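Fatty-acid-binding protein 1 (Arabidopsis thaliana, PDB 4DOO) binds fatty acids, preferring saturated ones, through the chalcone-isomerase-like domain that makes up this chain, and may take part in alpha-linolenic acid metabolism in the chloroplast. Local coordinates at residues S4-E7 with F12-P15; A16-S21 with K86-L91; K74-D79 with D197-L202; D124-S129 with G166-H171. One frame throughout, in Å; residues are numbered along the deposited sequence.

Contact 1 (S4-E7 with F12-P15); sequences SVVE and FSFP
The F14 ring turns an edge, not a face, to the opposite strand: V5 O lies near the ring plane, 4.0 Å from F14 CD2, and E7 CB comes up to F14 CE2 at 4.5 Å along the same rim. L24, A44, Y48, R90 and Q92 are the side chains packed about this ring. The other flat group, F12, takes its ring away from S4-E7 and toward Q92, V94, R142 and N143. The backbones form an antiparallel beta hairpin at the outer end of the sheet. V5 and F14 are its hydrogen-bonded pair: V5 N gives a nearly straight bond to F14 O (2.7 Å, 173° at the hydrogen), and F14 N returns one to V5 O at 2.8 Å. Two residues on, E7 N bonds to F12 O at 2.8 Å. V5 and F14 put their side chains on one face of the sheet, V6 and S13 theirs on the other. E7 is buried; its carboxylate curls back into the hairpin turn, where the backbone N atoms of K9 and T10 hold OE1 and OE2. At the open end, S13 OG stands anti to its own backbone N (chi1 179°), which carries it across to S4. A water hydrogen-bonds to the hydroxyls of S4 and S13, and S13 OG sits just 3.1 Å from S4 CB.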
loop_
_atom_site.group_PDB
_atom_site.type_symbol
_atom_site.label_atom_id
_atom_site.label_comp_id
_atom_site.label_asym_id
_atom_site.label_seq_id
_atom_site.Cartn_x
_atom_site.Cartn_y
_atom_site.Cartn_z
ATOM N N SER A 4 13.908 -4.937 -12.553
ATOM C CA SER A 4 13.605 -4.092 -11.407
ATOM C C SER A 4 13.328 -2.651 -11.801
ATOM O O SER A 4 13.809 -2.167 -12.826
ATOM C CB SER A 4 14.767 -4.124 -10.415
ATOM O OG SER A 4 15.003 -5.441 -9.958
ATOM N N VAL A 5 12.543 -1.972 -10.972
ATOM C CA VAL A 5 12.198 -0.580 -11.195
ATOM C C VAL A 5 12.846 0.236 -10.084
ATOM O O VAL A 5 12.678 -0.058 -8.901
ATOM C CB VAL A 5 10.672 -0.367 -11.159
ATOM C CG1 VAL A 5 10.345 1.102 -11.351
ATOM C CG2 VAL A 5 10.009 -1.207 -12.246
ATOM N N VAL A 6 13.596 1.258 -10.469
ATOM C CA VAL A 6 14.277 2.091 -9.493
ATOM C C VAL A 6 13.532 3.381 -9.213
ATOM O O VAL A 6 13.093 4.068 -10.135
ATOM C CB VAL A 6 15.696 2.459 -9.975
ATOM C CG1 VAL A 6 16.380 3.355 -8.950
ATOM C CG2 VAL A 6 16.505 1.200 -10.207
ATOM N N GLU A 7 13.375 3.705 -7.935
ATOM C CA GLU A 7 12.726 4.950 -7.565
ATOM C C GLU A 7 13.887 5.935 -7.701
ATOM O O GLU A 7 14.842 5.892 -6.927
ATOM C CB GLU A 7 12.224 4.881 -6.124
ATOM C CG GLU A 7 11.331 6.030 -5.710
ATOM C CD GLU A 7 12.053 7.360 -5.701
ATOM O OE1 GLU A 7 11.727 8.223 -6.543
ATOM O OE2 GLU A 7 12.951 7.538 -4.850
ATOM N N PHE A 12 16.307 3.495 -4.599
ATOM C CA PHE A 12 15.867 2.172 -4.157
ATOM C C PHE A 12 15.210 1.384 -5.286
ATOM O O PHE A 12 14.474 1.938 -6.101
ATOM C CB PHE A 12 14.911 2.295 -2.964
ATOM C CG PHE A 12 15.582 2.771 -1.699
ATOM C CD1 PHE A 12 15.029 2.487 -0.459
ATOM C CD2 PHE A 12 16.772 3.492 -1.750
ATOM C CE1 PHE A 12 15.651 2.907 0.716
ATOM C CE2 PHE A 12 17.401 3.918 -0.580
ATOM C CZ PHE A 12 16.839 3.623 0.655
ATOM N N SER A 13 15.484 0.085 -5.319
ATOM C CA SER A 13 14.964 -0.787 -6.364
ATOM C C SER A 13 13.831 -1.704 -5.911
ATOM O O SER A 13 13.828 -2.205 -4.785
ATOM C CB SER A 13 16.109 -1.630 -6.930
ATOM O OG SER A 13 15.654 -2.511 -7.938
ATOM N N PHE A 14 12.872 -1.909 -6.807
ATOM C CA PHE A 14 11.719 -2.773 -6.559
ATOM C C PHE A 14 11.585 -3.767 -7.709
ATOM O O PHE A 14 11.632 -3.382 -8.876
ATOM C CB PHE A 14 10.430 -1.954 -6.482
ATOM C CG PHE A 14 10.348 -1.056 -5.286
ATOM C CD1 PHE A 14 9.710 -1.478 -4.125
ATOM C CD2 PHE A 14 10.912 0.219 -5.318
ATOM C CE1 PHE A 14 9.632 -0.642 -3.013
ATOM C CE2 PHE A 14 10.838 1.056 -4.211
ATOM C CZ PHE A 14 10.196 0.624 -3.058
ATOM N N PRO A 15 11.405 -5.058 -7.395
ATOM C CA PRO A 15 11.263 -6.048 -8.466
ATOM C C PRO A 15 9.983 -5.802 -9.263
ATOM O O PRO A 15 8.969 -5.374 -8.711
ATOM C CB PRO A 15 11.242 -7.374 -7.708
ATOM C CG PRO A 15 10.634 -7.001 -6.380
ATOM C CD PRO A 15 11.329 -5.691 -6.067
HETATM O O HOH W 1 14.702 -4.700 -7.167
#

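Contact 2 (A16-S21 with K86-L91); sequences ASIGDS and KMTIRL
I18 reaches T88 and R90 chiefly with CD1, the end of its longer branch. From CB, which points toward strand 87-93, that branch runs through CG1, which is already close to the arginine, 4.4 Å from R90 NH2. The next bond is fully extended (chi2 178°) and drives CD1 on to the partner. There the methyl settles over one face of the R90 guanidinium, off-centre toward the rim, 3.6 Å from R90 NH2 and 3.9 Å from R90 CZ. On its other approach CD1 meets T88 CG2 at 4.3 Å, methyl against methyl. Strand 13-18 is not the sheet neighbour of strand 87-93, since strands 22-33 and 39-50 come between them in the order. In the open-faced beta-sandwich of the chalcone isomerase fold, the curled N-terminal end thus folds back over the sheet, on the face of T88 and R90; I89 and L91 point to the other face, where helix 171-182 packs. Y48 of strand 39-50 also touches I18. The arginine chain bends at its third torsion (chi3 -64°), which lays the guanidinium beneath I18. A salt bridge from R90 NE to D147 OD1 helps fix the plane that the methyl covers. F14 and P15 pack on R90 as well, and T88 OG1 is hydrogen-bonded to R22 NH1.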
loop_
_atom_site.group_PDB
_atom_site.type_symbol
_atom_site.label_atom_id
_atom_site.label_comp_id
_atom_site.label_asym_id
_atom_site.label_seq_id
_atom_site.Cartn_x
_atom_site.Cartn_y
_atom_site.Cartn_z
ATOM N N ALA A 16 10.044 -6.064 -10.563
ATOM C CA ALA A 16 8.901 -5.863 -11.451
ATOM C C ALA A 16 7.720 -6.751 -11.066
ATOM O O ALA A 16 6.575 -6.480 -11.439
ATOM C CB ALA A 16 9.314 -6.135 -12.895
ATOM N N SER A 17 8.001 -7.816 -10.323
ATOM C CA SER A 17 6.953 -8.721 -9.890
ATOM C C SER A 17 7.433 -9.536 -8.710
ATOM O O SER A 17 8.635 -9.621 -8.449
ATOM C CB SER A 17 6.544 -9.660 -11.030
ATOM O OG SER A 17 7.611 -10.517 -11.403
ATOM N N ILE A 18 6.483 -10.120 -7.988
ATOM C CA ILE A 18 6.785 -10.955 -6.833
ATOM C C ILE A 18 6.016 -12.264 -6.986
ATOM O O ILE A 18 4.787 -12.276 -6.951
ATOM C CB ILE A 18 6.360 -10.270 -5.512
ATOM C CG1 ILE A 18 7.148 -8.971 -5.322
ATOM C CG2 ILE A 18 6.600 -11.209 -4.335
ATOM C CD1 ILE A 18 6.773 -8.204 -4.074
ATOM N N GLY A 19 6.745 -13.358 -7.177
ATOM C CA GLY A 19 6.108 -14.655 -7.328
ATOM C C GLY A 19 5.500 -14.897 -8.697
ATOM O O GLY A 19 4.663 -15.790 -8.861
ATOM N N ASP A 20 5.911 -14.100 -9.679
ATOM C CA ASP A 20 5.419 -14.221 -11.050
ATOM C C ASP A 20 3.952 -13.839 -11.245
ATOM O O ASP A 20 3.500 -13.672 -12.377
ATOM C CB ASP A 20 5.619 -15.648 -11.567
ATOM C CG ASP A 20 7.064 -16.091 -11.508
ATOM O OD1 ASP A 20 7.924 -15.390 -12.086
ATOM O OD2 ASP A 20 7.336 -17.141 -10.887
ATOM N N SER A 21 3.211 -13.698 -10.151
ATOM C CA SER A 21 1.793 -13.365 -10.243
ATOM C C SER A 21 1.433 -11.966 -9.740
ATOM O O SER A 21 0.392 -11.415 -10.103
ATOM C CB SER A 21 0.977 -14.412 -9.480
ATOM O OG SER A 21 1.497 -14.607 -8.174
ATOM N N LYS A 86 -5.544 -9.735 -4.315
ATOM C CA LYS A 86 -4.331 -9.888 -3.524
ATOM C C LYS A 86 -3.369 -8.778 -3.921
ATOM O O LYS A 86 -3.125 -8.546 -5.105
ATOM C CB LYS A 86 -3.690 -11.252 -3.783
ATOM C CG LYS A 86 -4.484 -12.414 -3.194
ATOM C CD LYS A 86 -3.783 -13.754 -3.400
ATOM C CE LYS A 86 -3.688 -14.137 -4.865
ATOM N NZ LYS A 86 -5.037 -14.273 -5.489
ATOM N N MET A 87 -2.832 -8.090 -2.923
ATOM C CA MET A 87 -1.903 -7.008 -3.177
ATOM C C MET A 87 -0.771 -6.997 -2.167
ATOM O O MET A 87 -0.868 -7.590 -1.086
ATOM C CB MET A 87 -2.620 -5.662 -3.100
ATOM C CG MET A 87 -3.806 -5.503 -4.030
ATOM S SD MET A 87 -4.426 -3.818 -3.926
ATOM C CE MET A 87 -5.506 -3.757 -5.369
ATOM N N THR A 88 0.303 -6.308 -2.530
ATOM C CA THR A 88 1.451 -6.171 -1.649
ATOM C C THR A 88 1.931 -4.730 -1.709
ATOM O O THR A 88 1.981 -4.128 -2.785
ATOM C CB THR A 88 2.635 -7.078 -2.071
ATOM O OG1 THR A 88 2.279 -8.452 -1.899
ATOM C CG2 THR A 88 3.868 -6.783 -1.210
ATOM N N ILE A 89 2.245 -4.179 -0.542
ATOM C CA ILE A 89 2.789 -2.833 -0.448
ATOM C C ILE A 89 4.167 -3.063 0.165
ATOM O O ILE A 89 4.271 -3.467 1.321
ATOM C CB ILE A 89 1.986 -1.921 0.516
ATOM C CG1 ILE A 89 0.542 -1.769 0.035
ATOM C CG2 ILE A 89 2.661 -0.555 0.613
ATOM C CD1 ILE A 89 0.419 -1.166 -1.347
ATOM N N ARG A 90 5.218 -2.855 -0.616
ATOM C CA ARG A 90 6.567 -3.034 -0.093
ATOM C C ARG A 90 7.164 -1.684 0.264
ATOM O O ARG A 90 7.244 -0.787 -0.580
ATOM C CB ARG A 90 7.459 -3.741 -1.117
ATOM C CG ARG A 90 8.939 -3.709 -0.752
ATOM C CD ARG A 90 9.736 -4.672 -1.615
ATOM N NE ARG A 90 9.324 -6.053 -1.373
ATOM C CZ ARG A 90 9.882 -7.111 -1.950
ATOM N NH1 ARG A 90 10.884 -6.952 -2.807
ATOM N NH2 ARG A 90 9.437 -8.328 -1.667
ATOM N N LEU A 91 7.562 -1.538 1.525
ATOM C CA LEU A 91 8.159 -0.301 2.006
ATOM C C LEU A 91 9.649 -0.516 2.208
ATOM O O LEU A 91 10.062 -1.566 2.693
ATOM C CB LEU A 91 7.565 0.118 3.359
ATOM C CG LEU A 91 6.075 0.392 3.533
ATOM C CD1 LEU A 91 5.307 -0.914 3.509
ATOM C CD2 LEU A 91 5.853 1.106 4.859
#

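Contact 3 (K74-D79 with D197-L202); sequences KSFMDD and DNAASL
F76 CA and A200 CA, 8.6 Å apart, are the nearest pair of CA atoms, so a single large side chain has to bridge the separation. On one side is an early turn of helix 76-82, where D79 N is bonded to S75 O at 2.9 Å. On the other is a turn late in helix 189-202, in which L202 N bonds to N198 O at 2.8 Å. F76 sends CG anti to its backbone N (chi1 -173°), and the ring extends straight at the second helix. It arrives edge-on: the backbone of A199 and A200 lies near the ring plane, with F76 CZ 3.9 Å from A200 N. The two alanine methyls complete the seat, A200 CB at 4.0 Å from F76 CE2 and A199 CB at 4.2 Å from F76 CZ. Because alanines are so short, the phenyl rim can come right up to the helix backbone. Cutting F76 back to an alanine would probably open a gap between the helices and leave both methyls without their aromatic neighbour. I70 of helix 67-71 also packs on F76, and R71 of that helix makes a salt bridge to D197 while touching A200. A199 also touches L25 of strand 22-33, and M77 packs on R192 and L196. The contact lies away from the fatty-acid sites and is plain helix-to-helix packing, joining the C-terminal helix to helix 76-82 beside the beta-sheet of the chalcone-isomerase-like fold.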
loop_
_atom_site.group_PDB
_atom_site.type_symbol
_atom_site.label_atom_id
_atom_site.label_comp_id
_atom_site.label_asym_id
_atom_site.label_seq_id
_atom_site.Cartn_x
_atom_site.Cartn_y
_atom_site.Cartn_z
ATOM N N LYS A 74 -14.890 7.000 -12.795
ATOM C CA LYS A 74 -14.587 7.481 -11.454
ATOM C C LYS A 74 -14.679 6.371 -10.419
ATOM O O LYS A 74 -14.032 6.427 -9.381
ATOM C CB LYS A 74 -15.534 8.628 -11.078
ATOM C CG LYS A 74 -15.268 9.907 -11.860
ATOM C CD LYS A 74 -16.136 11.060 -11.374
ATOM C CE LYS A 74 -15.746 12.359 -12.068
ATOM N NZ LYS A 74 -16.557 13.514 -11.594
ATOM N N SER A 75 -15.475 5.351 -10.713
ATOM C CA SER A 75 -15.662 4.227 -9.801
ATOM C C SER A 75 -14.522 3.203 -9.787
ATOM O O SER A 75 -14.441 2.382 -8.873
ATOM C CB SER A 75 -16.954 3.493 -10.163
ATOM O OG SER A 75 -16.862 2.975 -11.484
ATOM N N PHE A 76 -13.651 3.248 -10.791
ATOM C CA PHE A 76 -12.562 2.272 -10.900
ATOM C C PHE A 76 -11.708 2.119 -9.651
ATOM O O PHE A 76 -11.507 1.004 -9.168
ATOM C CB PHE A 76 -11.671 2.610 -12.102
ATOM C CG PHE A 76 -10.621 1.568 -12.398
ATOM C CD1 PHE A 76 -10.967 0.227 -12.536
ATOM C CD2 PHE A 76 -9.292 1.934 -12.580
ATOM C CE1 PHE A 76 -10.006 -0.735 -12.853
ATOM C CE2 PHE A 76 -8.322 0.983 -12.896
ATOM C CZ PHE A 76 -8.679 -0.350 -13.035
ATOM N N MET A 77 -11.209 3.235 -9.131
ATOM C CA MET A 77 -10.363 3.200 -7.947
ATOM C C MET A 77 -11.027 2.484 -6.769
ATOM O O MET A 77 -10.432 1.589 -6.170
ATOM C CB MET A 77 -9.965 4.627 -7.553
ATOM C CG MET A 77 -9.094 4.713 -6.303
ATOM S SD MET A 77 -8.431 6.369 -6.038
ATOM C CE MET A 77 -9.862 7.232 -5.429
ATOM N N ASP A 78 -12.260 2.857 -6.443
ATOM C CA ASP A 78 -12.951 2.219 -5.321
ATOM C C ASP A 78 -13.289 0.757 -5.618
ATOM O O ASP A 78 -13.293 -0.079 -4.712
ATOM C CB ASP A 78 -14.236 2.970 -4.967
ATOM C CG ASP A 78 -14.757 2.605 -3.590
ATOM O OD1 ASP A 78 -14.207 3.125 -2.598
ATOM O OD2 ASP A 78 -15.698 1.792 -3.492
ATOM N N ASP A 79 -13.580 0.442 -6.876
ATOM C CA ASP A 79 -13.903 -0.940 -7.226
ATOM C C ASP A 79 -12.687 -1.838 -6.995
ATOM O O ASP A 79 -12.823 -2.962 -6.499
ATOM C CB ASP A 79 -14.367 -1.058 -8.686
ATOM C CG ASP A 79 -15.797 -0.569 -8.898
ATOM O OD1 ASP A 79 -16.606 -0.618 -7.946
ATOM O OD2 ASP A 79 -16.120 -0.153 -10.029
ATOM N N ASP A 197 -3.344 3.628 -13.856
ATOM C CA ASP A 197 -3.079 3.515 -15.287
ATOM C C ASP A 197 -2.656 2.088 -15.616
ATOM O O ASP A 197 -3.167 1.486 -16.558
ATOM C CB ASP A 197 -1.956 4.463 -15.738
ATOM C CG ASP A 197 -2.395 5.922 -15.825
ATOM O OD1 ASP A 197 -3.612 6.193 -15.879
ATOM O OD2 ASP A 197 -1.507 6.804 -15.860
ATOM N N ASN A 198 -1.726 1.542 -14.834
ATOM C CA ASN A 198 -1.236 0.194 -15.091
ATOM C C ASN A 198 -2.219 -0.903 -14.701
ATOM O O ASN A 198 -2.224 -1.976 -15.307
ATOM C CB ASN A 198 0.127 -0.021 -14.409
ATOM C CG ASN A 198 1.208 0.888 -14.980
ATOM O OD1 ASN A 198 1.275 1.096 -16.197
ATOM N ND2 ASN A 198 2.058 1.433 -14.110
ATOM N N ALA A 199 -3.052 -0.641 -13.697
ATOM C CA ALA A 199 -4.049 -1.629 -13.287
ATOM C C ALA A 199 -5.074 -1.744 -14.414
ATOM O O ALA A 199 -5.575 -2.831 -14.706
ATOM C CB ALA A 199 -4.745 -1.192 -11.983
ATOM N N ALA A 200 -5.371 -0.615 -15.047
ATOM C CA ALA A 200 -6.334 -0.578 -16.143
ATOM C C ALA A 200 -5.793 -1.317 -17.365
ATOM O O ALA A 200 -6.553 -1.912 -18.129
ATOM C CB ALA A 200 -6.654 0.869 -16.510
ATOM N N SER A 201 -4.475 -1.282 -17.538
ATOM C CA SER A 201 -3.828 -1.936 -18.674
ATOM C C SER A 201 -3.547 -3.414 -18.428
ATOM O O SER A 201 -3.525 -4.212 -19.362
ATOM C CB SER A 201 -2.498 -1.241 -18.996
ATOM O OG SER A 201 -2.677 0.135 -19.271
ATOM N N LEU A 202 -3.330 -3.764 -17.165
ATOM C CA LEU A 202 -2.990 -5.128 -16.767
ATOM C C LEU A 202 -3.890 -6.233 -17.312
ATOM O O LEU A 202 -3.421 -7.335 -17.590
ATOM C CB LEU A 202 -2.927 -5.210 -15.236
ATOM C CG LEU A 202 -2.306 -6.460 -14.613
ATOM C CD1 LEU A 202 -0.910 -6.690 -15.186
ATOM C CD2 LEU A 202 -2.247 -6.290 -13.103
#

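Contact 4 (D124-S129 with G166-H171); sequences DELLQS and GSVKSH
V168 points from the edge strand 163-169 straight at helix 124-131, meeting S129 and L126. Its CG1 is anti to the backbone N (chi1 176°) and lies 3.8 Å from S129 OG and 4.2 Å from L126 CD1. CG2, the other branch, comes 4.0 Å from S129 OG. That hydroxyl occupies the crowded position between its backbone N and carbonyl carbon (chi1 64°), which turns it back along the helix toward L126 O; at 2.5 Å from S129 OG to L126 O the bond is so short that its exact geometry is doubtful. The two methyls of L126 straddle the hydroxyl of S170: CD2 is 3.6 Å and CD1 3.7 Å from S170 OG. S170 is the N-cap of helix 171-182, its OG bonded to L173 N. L115 and L172 touch L126 from neighbouring helices. Trimming V168 to an alanine would remove both methyls and is likely to open a gap against S129 OG and L126 CD1. With S170 OG used in capping and S129 OG apparently turned to L126 O, the join between helix and edge strand rests mainly on van der Waals contact with aliphatic groups.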
loop_
_atom_site.group_PDB
_atom_site.type_symbol
_atom_site.label_atom_id
_atom_site.label_comp_id
_atom_site.label_asym_id
_atom_site.label_seq_id
_atom_site.Cartn_x
_atom_site.Cartn_y
_atom_site.Cartn_z
ATOM N N ASP A 124 -10.434 1.242 18.241
ATOM C CA ASP A 124 -9.237 1.263 19.065
ATOM C C ASP A 124 -8.606 -0.122 19.158
ATOM O O ASP A 124 -7.395 -0.255 19.007
ATOM C CB ASP A 124 -9.584 1.774 20.461
ATOM C CG ASP A 124 -10.245 3.138 20.429
ATOM O OD1 ASP A 124 -9.624 4.087 19.907
ATOM O OD2 ASP A 124 -11.379 3.266 20.936
ATOM N N GLU A 125 -9.420 -1.147 19.406
ATOM C CA GLU A 125 -8.892 -2.503 19.526
ATOM C C GLU A 125 -8.330 -3.002 18.207
ATOM O O GLU A 125 -7.322 -3.706 18.174
ATOM C CB GLU A 125 -9.969 -3.471 20.038
ATOM C CG GLU A 125 -10.529 -3.105 21.411
ATOM C CD GLU A 125 -11.338 -4.226 22.047
ATOM O OE1 GLU A 125 -11.877 -4.017 23.157
ATOM O OE2 GLU A 125 -11.428 -5.315 21.439
ATOM N N LEU A 126 -8.989 -2.641 17.115
ATOM C CA LEU A 126 -8.527 -3.045 15.797
ATOM C C LEU A 126 -7.162 -2.412 15.554
ATOM O O LEU A 126 -6.213 -3.093 15.159
ATOM C CB LEU A 126 -9.520 -2.589 14.722
ATOM C CG LEU A 126 -9.111 -2.909 13.280
ATOM C CD1 LEU A 126 -8.843 -4.404 13.152
ATOM C CD2 LEU A 126 -10.208 -2.468 12.321
ATOM N N LEU A 127 -7.065 -1.109 15.805
ATOM C CA LEU A 127 -5.807 -0.390 15.623
ATOM C C LEU A 127 -4.729 -0.964 16.531
ATOM O O LEU A 127 -3.558 -0.976 16.172
ATOM C CB LEU A 127 -5.981 1.105 15.921
ATOM C CG LEU A 127 -4.722 1.974 15.765
ATOM C CD1 LEU A 127 -4.204 1.897 14.331
ATOM C CD2 LEU A 127 -5.040 3.417 16.134
ATOM N N GLN A 128 -5.122 -1.444 17.708
ATOM C CA GLN A 128 -4.150 -2.012 18.634
ATOM C C GLN A 128 -3.638 -3.362 18.140
ATOM O O GLN A 128 -2.483 -3.713 18.375
ATOM C CB GLN A 128 -4.759 -2.162 20.033
ATOM C CG GLN A 128 -3.782 -2.683 21.080
ATOM C CD GLN A 128 -2.485 -1.890 21.122
ATOM O OE1 GLN A 128 -2.491 -0.669 21.298
ATOM N NE2 GLN A 128 -1.363 -2.583 20.958
ATOM N N SER A 129 -4.492 -4.120 17.458
ATOM C CA SER A 129 -4.076 -5.420 16.939
ATOM C C SER A 129 -3.019 -5.215 15.857
ATOM O O SER A 129 -2.151 -6.069 15.646
ATOM C CB SER A 129 -5.276 -6.186 16.366
ATOM O OG SER A 129 -5.833 -5.527 15.242
ATOM N N GLY A 166 3.036 -11.521 11.625
ATOM C CA GLY A 166 1.664 -11.693 12.064
ATOM C C GLY A 166 0.640 -11.261 11.041
ATOM O O GLY A 166 0.983 -10.695 10.003
ATOM N N SER A 167 -0.626 -11.529 11.339
ATOM C CA SER A 167 -1.711 -11.171 10.444
ATOM C C SER A 167 -2.921 -10.705 11.237
ATOM O O SER A 167 -3.047 -10.981 12.434
ATOM C CB SER A 167 -2.125 -12.374 9.591
ATOM O OG SER A 167 -1.021 -12.955 8.923
ATOM N N VAL A 168 -3.806 -9.994 10.550
ATOM C CA VAL A 168 -5.041 -9.491 11.131
ATOM C C VAL A 168 -6.112 -9.627 10.057
ATOM O O VAL A 168 -5.989 -9.059 8.969
ATOM C CB VAL A 168 -4.919 -7.999 11.549
ATOM C CG1 VAL A 168 -6.262 -7.484 12.055
ATOM C CG2 VAL A 168 -3.860 -7.844 12.639
ATOM N N LYS A 169 -7.147 -10.405 10.351
ATOM C CA LYS A 169 -8.234 -10.595 9.404
ATOM C C LYS A 169 -9.220 -9.460 9.639
ATOM O O LYS A 169 -9.911 -9.429 10.656
ATOM C CB LYS A 169 -8.917 -11.946 9.631
ATOM C CG LYS A 169 -10.009 -12.245 8.620
ATOM C CD LYS A 169 -10.691 -13.569 8.901
ATOM C CE LYS A 169 -11.779 -13.827 7.873
ATOM N NZ LYS A 169 -11.235 -13.813 6.485
ATOM N N SER A 170 -9.270 -8.519 8.703
ATOM C CA SER A 170 -10.165 -7.376 8.824
ATOM C C SER A 170 -10.293 -6.641 7.500
ATOM O O SER A 170 -9.326 -6.079 6.990
ATOM C CB SER A 170 -9.649 -6.416 9.904
ATOM O OG SER A 170 -10.349 -5.177 9.883
ATOM N N HIS A 171 -11.498 -6.658 6.944
ATOM C CA HIS A 171 -11.765 -5.977 5.687
ATOM C C HIS A 171 -11.511 -4.486 5.904
ATOM O O HIS A 171 -10.944 -3.804 5.050
ATOM C CB HIS A 171 -13.223 -6.213 5.280
ATOM C CG HIS A 171 -13.553 -5.732 3.903
ATOM N ND1 HIS A 171 -13.465 -4.407 3.533
ATOM C CD2 HIS A 171 -13.985 -6.400 2.807
ATOM C CE1 HIS A 171 -13.825 -4.280 2.268
ATOM N NE2 HIS A 171 -14.147 -5.474 1.805
#

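Overall arrangement
Contacts 1 and 2 run on from each other along strand 13-18 and touch: F14 CE1 lies 3.4 Å from R90 O, and P15 CD is 3.5 Å from R90 NH1. Contact 4 reaches the same sheet at its opposite outer strand, its centre about 30 Å from that of contact 1 and beyond the chain's centre. Contact 3 belongs to the helices; its nearest atoms come within about 6 Å of contact 2, and the loop it closes encloses contact 4. None of the four lines the lauric acid pocket. The side chains of R90, V168 and F12 lie about 11, 12 and 12 Å from a bound laurate, F12's about 7 Å from that of dodecanoate-binding Y43.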